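Local structure of fatty acid biosynthesis transcriptional regulator (Streptococcus pneumoniae, 6JBX) at residues S36-I41 against K84-R89; K44-I49 against L109-H114; A55-P60 against H100-K105. The protein binds DNA as a MarR-family transcription factor and probably represses fatty acid synthesis genes, with acyl-ACP as co-repressor. One frame throughout, in Å; residues are numbered along the deposited sequence.

How the contacts relate
The three contacts lie in and around the winged-helix part and join it to helix 105-125. Contacts 1 and 2 have centres about 8 Å apart. They share a salt bridge from K84 NZ to E45 OE1 of 2.8 Å, and I41 packs on I110. Contacts 1 and 3 lie about 14 Å apart, centre to centre, and meet in the two-stranded sheet of 87-91 and 99-103. Contact 3 reaches contact 2 through L103, which touches I49 and H111. All three have residues beside DNA phosphates: R89 in contact 1, K44 and E45 in contact 2, T59 and P60 in contact 3. In contact 2 the side chain of H114 is about 8 Å from a bound tridecane.

Contact 1: residues S36-I41 against K84-R89; sequences SRFKDI and KGYIER. With nucleotides of chain D.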
loop_
_atom_site.group_PDB
_atom_site.type_symbol
_atom_site.label_atom_id
_atom_site.label_comp_id
_atom_site.label_asym_id
_atom_site.label_seq_id
_atom_site.Cartn_x
_atom_site.Cartn_y
_atom_site.Cartn_z
ATOM N N SER A 36 -19.096 4.385 -1.189
ATOM C CA SER A 36 -19.913 3.714 -2.198
ATOM C C SER A 36 -21.293 3.338 -1.616
ATOM O O SER A 36 -21.587 3.542 -0.427
ATOM C CB SER A 36 -19.239 2.493 -2.740
ATOM O OG SER A 36 -19.392 1.354 -1.875
ATOM N N ARG A 37 -22.094 2.699 -2.458
ATOM C CA ARG A 37 -23.388 2.250 -2.060
ATOM C C ARG A 37 -23.238 1.007 -1.164
ATOM O O ARG A 37 -24.234 0.575 -0.602
ATOM C CB ARG A 37 -24.267 2.038 -3.304
ATOM C CG ARG A 37 -24.178 0.662 -3.939
ATOM C CD ARG A 37 -24.289 0.660 -5.470
ATOM N NE ARG A 37 -25.618 0.917 -6.018
ATOM C CZ ARG A 37 -26.026 2.068 -6.552
ATOM N NH1 ARG A 37 -25.150 3.011 -6.827
ATOM N NH2 ARG A 37 -27.309 2.292 -6.780
ATOM N N PHE A 38 -22.049 0.382 -1.091
ATOM C CA PHE A 38 -21.805 -0.709 -0.158
ATOM C C PHE A 38 -20.788 -0.274 0.905
ATOM O O PHE A 38 -19.589 -0.210 0.640
ATOM C CB PHE A 38 -21.354 -1.967 -0.906
ATOM C CG PHE A 38 -22.334 -2.382 -1.969
ATOM C CD1 PHE A 38 -23.619 -2.795 -1.637
ATOM C CD2 PHE A 38 -22.000 -2.264 -3.308
ATOM C CE1 PHE A 38 -24.536 -3.122 -2.633
ATOM C CE2 PHE A 38 -22.923 -2.553 -4.299
ATOM C CZ PHE A 38 -24.181 -3.002 -3.963
ATOM N N LYS A 39 -21.246 -0.007 2.114
ATOM C CA LYS A 39 -20.403 0.724 3.042
ATOM C C LYS A 39 -19.804 -0.174 4.112
ATOM O O LYS A 39 -19.079 0.325 4.945
ATOM C CB LYS A 39 -21.157 1.855 3.736
ATOM C CG LYS A 39 -21.686 2.897 2.785
ATOM C CD LYS A 39 -22.356 4.029 3.528
ATOM C CE LYS A 39 -22.690 5.165 2.602
ATOM N NZ LYS A 39 -23.200 4.676 1.312
ATOM N N ASP A 40 -19.987 -1.466 4.011
ATOM C CA ASP A 40 -19.547 -2.368 5.082
ATOM C C ASP A 40 -18.404 -3.293 4.600
ATOM O O ASP A 40 -18.269 -4.393 5.131
ATOM C CB ASP A 40 -20.736 -3.200 5.583
ATOM C CG ASP A 40 -21.338 -4.081 4.500
ATOM O OD1 ASP A 40 -21.154 -3.748 3.304
ATOM O OD2 ASP A 40 -21.956 -5.109 4.854
ATOM N N ILE A 41 -17.561 -2.833 3.655
ATOM C CA ILE A 41 -16.484 -3.635 3.078
ATOM C C ILE A 41 -15.192 -2.806 3.117
ATOM O O ILE A 41 -15.115 -1.725 2.550
ATOM C CB ILE A 41 -16.821 -4.081 1.645
ATOM C CG1 ILE A 41 -17.921 -5.143 1.615
ATOM C CG2 ILE A 41 -15.577 -4.584 0.914
ATOM C CD1 ILE A 41 -17.549 -6.430 2.337
ATOM N N LYS A 84 -22.160 -11.099 5.890
ATOM C CA LYS A 84 -22.619 -9.851 5.323
ATOM C C LYS A 84 -23.244 -10.072 3.952
ATOM O O LYS A 84 -23.716 -9.137 3.394
ATOM C CB LYS A 84 -21.475 -8.839 5.271
ATOM C CG LYS A 84 -21.074 -8.289 6.630
ATOM C CD LYS A 84 -20.132 -7.114 6.600
ATOM C CE LYS A 84 -18.689 -7.568 6.654
ATOM N NZ LYS A 84 -17.751 -6.431 6.780
ATOM N N GLY A 85 -23.238 -11.294 3.410
ATOM C CA GLY A 85 -23.994 -11.607 2.200
ATOM C C GLY A 85 -23.220 -11.433 0.894
ATOM O O GLY A 85 -23.856 -11.356 -0.183
ATOM N N TYR A 86 -21.884 -11.454 0.933
ATOM C CA TYR A 86 -21.058 -11.229 -0.302
ATOM C C TYR A 86 -20.525 -12.526 -0.896
ATOM O O TYR A 86 -20.204 -12.566 -2.072
ATOM C CB TYR A 86 -19.910 -10.280 0.008
ATOM C CG TYR A 86 -20.381 -8.881 0.303
ATOM C CD1 TYR A 86 -20.667 -7.987 -0.719
ATOM C CD2 TYR A 86 -20.538 -8.433 1.603
ATOM C CE1 TYR A 86 -21.095 -6.693 -0.459
ATOM C CE2 TYR A 86 -20.935 -7.128 1.878
ATOM C CZ TYR A 86 -21.271 -6.270 0.841
ATOM O OH TYR A 86 -21.693 -4.979 1.085
ATOM N N ILE A 87 -20.417 -13.575 -0.103
ATOM C CA ILE A 87 -19.878 -14.823 -0.612
ATOM C C ILE A 87 -20.701 -16.009 -0.090
ATOM O O ILE A 87 -21.447 -15.887 0.893
ATOM C CB ILE A 87 -18.415 -14.992 -0.178
ATOM C CG1 ILE A 87 -18.347 -15.245 1.329
ATOM C CG2 ILE A 87 -17.571 -13.803 -0.624
ATOM C CD1 ILE A 87 -17.226 -16.131 1.756
ATOM N N GLU A 88 -20.525 -17.160 -0.749
ATOM C CA GLU A 88 -21.109 -18.426 -0.292
ATOM C C GLU A 88 -20.028 -19.499 -0.267
ATOM O O GLU A 88 -19.166 -19.548 -1.157
ATOM C CB GLU A 88 -22.247 -18.890 -1.200
ATOM C CG GLU A 88 -23.521 -18.085 -0.987
ATOM C CD GLU A 88 -24.854 -18.788 -1.216
ATOM O OE1 GLU A 88 -24.846 -20.020 -1.491
ATOM O OE2 GLU A 88 -25.904 -18.090 -1.122
ATOM N N ARG A 89 -20.066 -20.294 0.788
ATOM C CA ARG A 89 -19.197 -21.460 0.947
ATOM C C ARG A 89 -19.954 -22.706 0.470
ATOM O O ARG A 89 -21.105 -22.889 0.851
ATOM C CB ARG A 89 -18.843 -21.700 2.414
ATOM C CG ARG A 89 -17.778 -20.794 3.001
ATOM C CD ARG A 89 -17.572 -21.263 4.440
ATOM N NE ARG A 89 -16.367 -20.730 5.046
ATOM C CZ ARG A 89 -16.338 -19.726 5.911
ATOM N NH1 ARG A 89 -17.440 -19.038 6.180
ATOM N NH2 ARG A 89 -15.203 -19.462 6.542
ATOM P P DT D 6 -13.747 -22.858 6.672
ATOM O OP1 DT D 6 -15.189 -22.820 6.400
ATOM O OP2 DT D 6 -12.810 -21.779 6.271
ATOM O "O5'" DT D 6 -13.608 -23.078 8.239
ATOM C "C5'" DT D 6 -14.313 -24.142 8.867
ATOM C "C4'" DT D 6 -13.894 -24.173 10.311
ATOM O "O4'" DT D 6 -12.483 -24.428 10.388
ATOM C "C3'" DT D 6 -14.106 -22.845 11.038
ATOM O "O3'" DT D 6 -15.188 -23.052 11.920
ATOM C "C2'" DT D 6 -12.819 -22.620 11.811
ATOM C "C1'" DT D 6 -12.064 -23.936 11.632
ATOM N N1 DT D 6 -10.618 -23.803 11.575
ATOM C C2 DT D 6 -9.897 -24.179 12.682
ATOM O O2 DT D 6 -10.416 -24.601 13.700
ATOM N N3 DT D 6 -8.538 -24.039 12.555
ATOM C C4 DT D 6 -7.852 -23.579 11.453
ATOM O O4 DT D 6 -6.628 -23.501 11.484
ATOM C C5 DT D 6 -8.673 -23.166 10.343
ATOM C C7 DT D 6 -8.011 -22.635 9.115
ATOM C C6 DT D 6 -9.999 -23.315 10.449
HETATM O O HOH W 1 -23.648 -6.255 3.587
#
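The backbones of D40 and K84 stay well apart, 8.1 Å from CA to CA at their nearest, and side chains bridge the gap between the loop before helix 43-54 and the end of helix 71-84. D40 and Y86 meet tip to tip. Y86 OH donates to D40 OD1 at 2.6 Å, on the syn lone pair. The carboxylate and ring planes are 51° apart. K84 runs past D40 in the opposite direction. Its NZ gives a hydrogen bond to D40 O at 2.7 Å, with a C=O...N angle of 166°. The same NZ forms a salt bridge with E45. I41 CD1 lies over one face of the Y86 ring, offset toward CE2. It is 3.9 Å from the Y86 ring centroid and makes a CH-pi contact. F38 CB also touches Y86 OH, at 3.6 Å. G85 ends helix 71-84 in a Schellman motif and turns the chain into strand 87-91. At the far end R89 NE lies 2.8 Å from OP1 of DT6 of chain D, and R89 NH2 makes a weak hydrogen bond to OP2 of the same nucleotide. E82 holds R89 NH1 by a salt bridge. D40 thus takes bonds at both its carboxylate and its carbonyl. The positive charge of K84 may modestly favour the ionised carboxylate, its NZ being shared between D40 O and E45.

Contact 2: residues K44-I49 against L109-H114; sequences KEMHTI and LIHRLH
M46 and H114 both hold CG anti to the backbone N (chi1 -169° and -167°), and the two side chains slide past each other in opposite directions. M46 then bends at chi2, and SD comes to 3.5 Å from H114 CB. SD also makes an oblique sulfur-aromatic contact, 4.2 Å from the centroid of the H114 ring. M46 CG lies over a face of that ring, but the model sets it too close for the detail to be trusted. M46 CE reaches the H111 backbone, 3.8 Å from H111 CA, and lies at the edge of the H111 ring, 4.1 Å from H111 ND1. The contact joins helix 43-54 of the winged-helix domain to helix 105-125, the long helix that follows the wing in the MarR fold. The axes of the two short segments are 10.2 Å apart at a crossing angle of -108°. A turn on from M46, I49 meets I110, a turn before H114. The two cross at about a right angle, with I49 CD1 3.9 Å from I110 CG2. I49 CG2 rests on H111 CB at 4.1 Å. No hydrogen bond links the segments. L33 of helix 11-34 touches both M46 and H114, and the H118 ring packs edge-to-face with that of H114.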
loop_
_atom_site.group_PDB
_atom_site.type_symbol
_atom_site.label_atom_id
_atom_site.label_comp_id
_atom_site.label_asym_id
_atom_site.label_seq_id
_atom_site.Cartn_x
_atom_site.Cartn_y
_atom_site.Cartn_z
ATOM N N LYS A 44 -9.261 -4.567 2.724
ATOM C CA LYS A 44 -8.756 -5.947 2.866
ATOM C C LYS A 44 -9.838 -6.976 2.533
ATOM O O LYS A 44 -9.539 -7.981 1.865
ATOM C CB LYS A 44 -8.221 -6.212 4.267
ATOM C CG LYS A 44 -6.957 -5.440 4.588
ATOM C CD LYS A 44 -5.921 -5.698 3.537
ATOM C CE LYS A 44 -4.562 -5.130 3.855
ATOM N NZ LYS A 44 -3.808 -4.947 2.590
ATOM N N GLU A 45 -11.086 -6.716 2.905
ATOM C CA GLU A 45 -12.156 -7.627 2.500
ATOM C C GLU A 45 -12.330 -7.549 0.987
ATOM O O GLU A 45 -12.616 -8.564 0.360
ATOM C CB GLU A 45 -13.514 -7.321 3.160
ATOM C CG GLU A 45 -13.538 -7.587 4.658
ATOM C CD GLU A 45 -14.757 -7.009 5.377
ATOM O OE1 GLU A 45 -15.445 -7.793 6.099
ATOM O OE2 GLU A 45 -15.030 -5.775 5.217
ATOM N N MET A 46 -12.178 -6.359 0.417
ATOM C CA MET A 46 -12.292 -6.226 -1.040
ATOM C C MET A 46 -11.227 -7.102 -1.717
ATOM O O MET A 46 -11.497 -7.698 -2.747
ATOM C CB MET A 46 -12.152 -4.769 -1.467
ATOM C CG MET A 46 -12.500 -4.492 -2.898
ATOM S SD MET A 46 -14.213 -4.810 -3.402
ATOM C CE MET A 46 -13.880 -6.183 -4.496
ATOM N N HIS A 47 -10.067 -7.288 -1.091
ATOM C CA HIS A 47 -9.065 -8.161 -1.721
ATOM C C HIS A 47 -9.559 -9.616 -1.749
ATOM O O HIS A 47 -9.359 -10.292 -2.731
ATOM C CB HIS A 47 -7.697 -8.073 -1.028
ATOM C CG HIS A 47 -7.036 -6.752 -1.216
ATOM N ND1 HIS A 47 -6.118 -6.274 -0.306
ATOM C CD2 HIS A 47 -7.204 -5.794 -2.160
ATOM C CE1 HIS A 47 -5.729 -5.074 -0.692
ATOM N NE2 HIS A 47 -6.392 -4.753 -1.829
ATOM N N THR A 48 -10.153 -10.089 -0.656
ATOM C CA THR A 48 -10.714 -11.435 -0.608
ATOM C C THR A 48 -11.819 -11.559 -1.655
ATOM O O THR A 48 -11.815 -12.500 -2.441
ATOM C CB THR A 48 -11.200 -11.795 0.792
ATOM O OG1 THR A 48 -10.086 -11.655 1.665
ATOM C CG2 THR A 48 -11.750 -13.200 0.882
ATOM N N ILE A 49 -12.688 -10.559 -1.756
ATOM C CA ILE A 49 -13.759 -10.618 -2.741
ATOM C C ILE A 49 -13.163 -10.750 -4.151
ATOM O O ILE A 49 -13.697 -11.481 -5.010
ATOM C CB ILE A 49 -14.706 -9.414 -2.615
ATOM C CG1 ILE A 49 -15.530 -9.505 -1.326
ATOM C CG2 ILE A 49 -15.592 -9.270 -3.837
ATOM C CD1 ILE A 49 -16.484 -8.365 -1.128
ATOM N N LEU A 109 -21.586 -7.501 -7.546
ATOM C CA LEU A 109 -21.863 -6.059 -7.729
ATOM C C LEU A 109 -20.705 -5.230 -7.172
ATOM O O LEU A 109 -20.258 -4.310 -7.821
ATOM C CB LEU A 109 -23.156 -5.650 -7.021
ATOM C CG LEU A 109 -24.457 -5.769 -7.812
ATOM C CD1 LEU A 109 -25.580 -5.054 -7.055
ATOM C CD2 LEU A 109 -24.320 -5.193 -9.213
ATOM N N ILE A 110 -20.248 -5.522 -5.963
ATOM C CA ILE A 110 -19.211 -4.707 -5.423
ATOM C C ILE A 110 -17.873 -5.025 -6.137
ATOM O O ILE A 110 -17.023 -4.142 -6.272
ATOM C CB ILE A 110 -19.124 -4.824 -3.890
ATOM C CG1 ILE A 110 -18.215 -3.724 -3.325
ATOM C CG2 ILE A 110 -18.682 -6.211 -3.470
ATOM C CD1 ILE A 110 -17.979 -3.774 -1.832
ATOM N N HIS A 111 -17.656 -6.261 -6.582
ATOM C CA HIS A 111 -16.435 -6.607 -7.311
ATOM C C HIS A 111 -16.291 -5.700 -8.540
ATOM O O HIS A 111 -15.235 -5.145 -8.793
ATOM C CB HIS A 111 -16.468 -8.093 -7.689
ATOM C CG HIS A 111 -15.269 -8.572 -8.434
ATOM N ND1 HIS A 111 -13.983 -8.353 -7.980
ATOM C CD2 HIS A 111 -15.163 -9.239 -9.600
ATOM C CE1 HIS A 111 -13.134 -8.886 -8.830
ATOM N NE2 HIS A 111 -13.828 -9.438 -9.827
ATOM N N ARG A 112 -17.357 -5.575 -9.293
ATOM C CA ARG A 112 -17.425 -4.667 -10.426
ATOM C C ARG A 112 -16.994 -3.241 -10.039
ATOM O O ARG A 112 -16.183 -2.581 -10.701
ATOM C CB ARG A 112 -18.855 -4.661 -10.961
ATOM C CG ARG A 112 -19.129 -3.536 -11.941
ATOM C CD ARG A 112 -18.405 -3.758 -13.254
ATOM N NE ARG A 112 -19.212 -3.296 -14.383
ATOM C CZ ARG A 112 -19.020 -2.157 -15.048
ATOM N NH1 ARG A 112 -18.027 -1.354 -14.701
ATOM N NH2 ARG A 112 -19.803 -1.855 -16.081
ATOM N N LEU A 113 -17.538 -2.741 -8.958
ATOM C CA LEU A 113 -17.303 -1.356 -8.548
ATOM C C LEU A 113 -15.815 -1.117 -8.253
ATOM O O LEU A 113 -15.226 -0.050 -8.579
ATOM C CB LEU A 113 -18.165 -1.117 -7.303
ATOM C CG LEU A 113 -18.017 0.241 -6.635
ATOM C CD1 LEU A 113 -18.642 1.322 -7.507
ATOM C CD2 LEU A 113 -18.656 0.210 -5.255
ATOM N N HIS A 114 -15.195 -2.116 -7.636
ATOM C CA HIS A 114 -13.748 -2.044 -7.293
ATOM C C HIS A 114 -12.923 -2.058 -8.584
ATOM O O HIS A 114 -11.764 -1.597 -8.545
ATOM C CB HIS A 114 -13.362 -3.189 -6.346
ATOM C CG HIS A 114 -12.020 -3.022 -5.719
ATOM N ND1 HIS A 114 -11.603 -1.823 -5.172
ATOM C CD2 HIS A 114 -10.998 -3.890 -5.549
ATOM C CE1 HIS A 114 -10.385 -1.960 -4.691
ATOM N NE2 HIS A 114 -9.991 -3.220 -4.911
#

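Contact 3: residues A55-P60 against H100-K105; sequences APDVTP and HLHLTK. With nucleotides of chain D.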
loop_
_atom_site.group_PDB
_atom_site.type_symbol
_atom_site.label_atom_id
_atom_site.label_comp_id
_atom_site.label_asym_id
_atom_site.label_seq_id
_atom_site.Cartn_x
_atom_site.Cartn_y
_atom_site.Cartn_z
ATOM N N ALA A 55 -11.696 -16.006 -9.696
ATOM C CA ALA A 55 -11.519 -17.453 -9.750
ATOM C C ALA A 55 -12.658 -18.159 -9.016
ATOM O O ALA A 55 -12.463 -18.674 -7.883
ATOM C CB ALA A 55 -10.188 -17.820 -9.138
ATOM N N PRO A 56 -13.833 -18.220 -9.648
ATOM C CA PRO A 56 -14.968 -18.904 -9.005
ATOM C C PRO A 56 -14.587 -20.334 -8.579
ATOM O O PRO A 56 -13.777 -20.983 -9.259
ATOM C CB PRO A 56 -16.056 -18.877 -10.083
ATOM C CG PRO A 56 -15.783 -17.574 -10.807
ATOM C CD PRO A 56 -14.271 -17.469 -10.825
ATOM N N ASP A 57 -15.109 -20.751 -7.419
ATOM C CA ASP A 57 -14.857 -22.063 -6.767
ATOM C C ASP A 57 -13.443 -22.194 -6.166
ATOM O O ASP A 57 -13.058 -23.275 -5.727
ATOM C CB ASP A 57 -15.179 -23.224 -7.712
ATOM C CG ASP A 57 -16.671 -23.345 -7.962
ATOM O OD1 ASP A 57 -17.464 -22.751 -7.176
ATOM O OD2 ASP A 57 -17.028 -24.018 -8.935
ATOM N N VAL A 58 -12.704 -21.115 -6.031
ATOM C CA VAL A 58 -11.436 -21.172 -5.342
ATOM C C VAL A 58 -11.641 -21.620 -3.884
ATOM O O VAL A 58 -12.705 -21.504 -3.267
ATOM C CB VAL A 58 -10.745 -19.802 -5.446
ATOM C CG1 VAL A 58 -11.548 -18.715 -4.735
ATOM C CG2 VAL A 58 -9.316 -19.843 -4.933
ATOM N N THR A 59 -10.610 -22.177 -3.302
ATOM C CA THR A 59 -10.730 -22.689 -1.940
ATOM C C THR A 59 -10.062 -21.731 -0.941
ATOM O O THR A 59 -9.198 -20.932 -1.312
ATOM C CB THR A 59 -10.069 -24.072 -1.813
ATOM O OG1 THR A 59 -8.651 -23.901 -1.792
ATOM C CG2 THR A 59 -10.418 -25.004 -2.950
ATOM N N PRO A 60 -10.378 -21.886 0.346
ATOM C CA PRO A 60 -9.665 -21.037 1.305
ATOM C C PRO A 60 -8.136 -21.115 1.205
ATOM O O PRO A 60 -7.455 -20.073 1.288
ATOM C CB PRO A 60 -10.112 -21.575 2.664
ATOM C CG PRO A 60 -11.536 -21.987 2.407
ATOM C CD PRO A 60 -11.478 -22.602 1.020
ATOM N N HIS A 100 -15.476 -24.800 -1.541
ATOM C CA HIS A 100 -15.422 -23.995 -2.748
ATOM C C HIS A 100 -16.142 -22.670 -2.481
ATOM O O HIS A 100 -17.244 -22.654 -1.928
ATOM C CB HIS A 100 -16.059 -24.739 -3.931
ATOM C CG HIS A 100 -15.348 -25.997 -4.321
ATOM N ND1 HIS A 100 -14.043 -26.002 -4.793
ATOM C CD2 HIS A 100 -15.755 -27.282 -4.330
ATOM C CE1 HIS A 100 -13.678 -27.234 -5.069
ATOM N NE2 HIS A 100 -14.716 -28.034 -4.805
ATOM N N LEU A 101 -15.522 -21.571 -2.878
ATOM C CA LEU A 101 -16.075 -20.240 -2.574
ATOM C C LEU A 101 -16.577 -19.602 -3.865
ATOM O O LEU A 101 -15.935 -19.715 -4.892
ATOM C CB LEU A 101 -14.991 -19.350 -1.974
ATOM C CG LEU A 101 -14.282 -19.896 -0.749
ATOM C CD1 LEU A 101 -12.997 -19.118 -0.530
ATOM C CD2 LEU A 101 -15.180 -19.847 0.474
ATOM N N HIS A 102 -17.658 -18.856 -3.774
ATOM C CA HIS A 102 -18.103 -18.058 -4.931
ATOM C C HIS A 102 -18.876 -16.832 -4.440
ATOM O O HIS A 102 -19.403 -16.799 -3.278
ATOM C CB HIS A 102 -18.920 -18.909 -5.911
ATOM C CG HIS A 102 -20.236 -19.372 -5.379
ATOM N ND1 HIS A 102 -21.377 -18.585 -5.433
ATOM C CD2 HIS A 102 -20.613 -20.555 -4.846
ATOM C CE1 HIS A 102 -22.397 -19.258 -4.930
ATOM N NE2 HIS A 102 -21.957 -20.476 -4.568
ATOM N N LEU A 103 -18.929 -15.835 -5.315
ATOM C CA LEU A 103 -19.527 -14.569 -4.966
ATOM C C LEU A 103 -21.043 -14.698 -5.074
ATOM O O LEU A 103 -21.535 -15.246 -6.036
ATOM C CB LEU A 103 -19.034 -13.452 -5.897
ATOM C CG LEU A 103 -17.552 -13.066 -5.821
ATOM C CD1 LEU A 103 -17.318 -11.784 -6.586
ATOM C CD2 LEU A 103 -17.064 -12.911 -4.392
ATOM N N THR A 104 -21.750 -14.096 -4.127
ATOM C CA THR A 104 -23.180 -13.873 -4.270
ATOM C C THR A 104 -23.385 -12.793 -5.347
ATOM O O THR A 104 -22.428 -12.246 -5.903
ATOM C CB THR A 104 -23.825 -13.442 -2.944
ATOM O OG1 THR A 104 -23.377 -12.135 -2.549
ATOM C CG2 THR A 104 -23.577 -14.432 -1.827
ATOM N N LYS A 105 -24.631 -12.477 -5.628
ATOM C CA LYS A 105 -24.923 -11.408 -6.561
ATOM C C LYS A 105 -24.392 -10.100 -5.985
ATOM O O LYS A 105 -23.933 -9.255 -6.721
ATOM C CB LYS A 105 -26.429 -11.276 -6.821
ATOM C CG LYS A 105 -26.798 -10.177 -7.814
ATOM C CD LYS A 105 -25.904 -10.156 -9.072
ATOM C CE LYS A 105 -25.440 -8.775 -9.509
ATOM N NZ LYS A 105 -24.404 -8.825 -10.585
ATOM P P DA D 5 -9.841 -25.852 1.930
ATOM O OP1 DA D 5 -11.058 -25.737 1.070
ATOM O OP2 DA D 5 -8.595 -25.125 1.552
ATOM O "O5'" DA D 5 -10.252 -25.500 3.419
ATOM C "C5'" DA D 5 -11.477 -26.000 3.891
ATOM C "C4'" DA D 5 -11.563 -25.879 5.389
ATOM O "O4'" DA D 5 -10.368 -26.361 6.021
ATOM C "C3'" DA D 5 -11.748 -24.458 5.937
ATOM O "O3'" DA D 5 -13.162 -24.253 6.064
ATOM C "C2'" DA D 5 -11.002 -24.507 7.266
ATOM C "C1'" DA D 5 -10.532 -25.969 7.361
ATOM N N9 DA D 5 -9.258 -26.154 8.050
ATOM C C8 DA D 5 -7.997 -25.902 7.577
ATOM N N7 DA D 5 -7.048 -26.131 8.455
ATOM C C5 DA D 5 -7.735 -26.570 9.579
ATOM C C6 DA D 5 -7.300 -26.966 10.855
ATOM N N6 DA D 5 -6.017 -27.001 11.219
ATOM N N1 DA D 5 -8.241 -27.319 11.760
ATOM C C2 DA D 5 -9.531 -27.285 11.390
ATOM N N3 DA D 5 -10.062 -26.943 10.210
ATOM C C4 DA D 5 -9.096 -26.579 9.347
#
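The link from helix 43-54 to helix 60-67 lies along the second strand of the wing, where D57 and V58 meet H100 and L101. A55 to V58 form a type II turn, closed by V58 N to A55 O, next to the pairing. L101 N donates to V58 O at 2.8 Å, and D57 N gives L101 O a weak bond of 2.9 Å. H100 adds a side-chain bond. Its ND1 reaches D57 O at 3.0 Å, in the carbonyl plane on a lone pair, with an N-H...O angle of 152°; the oxygen is tilted 16° out of the imidazole plane. The side chains of H100 and T59 lie side by side, pointing the same way. L101 is buried. Its CD1 is 4.1 Å from P60 CD, and I52 and L78 also touch the leucine. T59 is the N-cap of helix 60-67, with OG1 bonded to Q62 N. The start of this helix approaches DNA: P60 CD is 3.2 Å and T59 CB 3.5 Å from OP1 of DA5 of chain D. A short backbone pairing between the wing and the link before the helix-turn-helix is typical of the winged helix-turn-helix fold of MarR regulators.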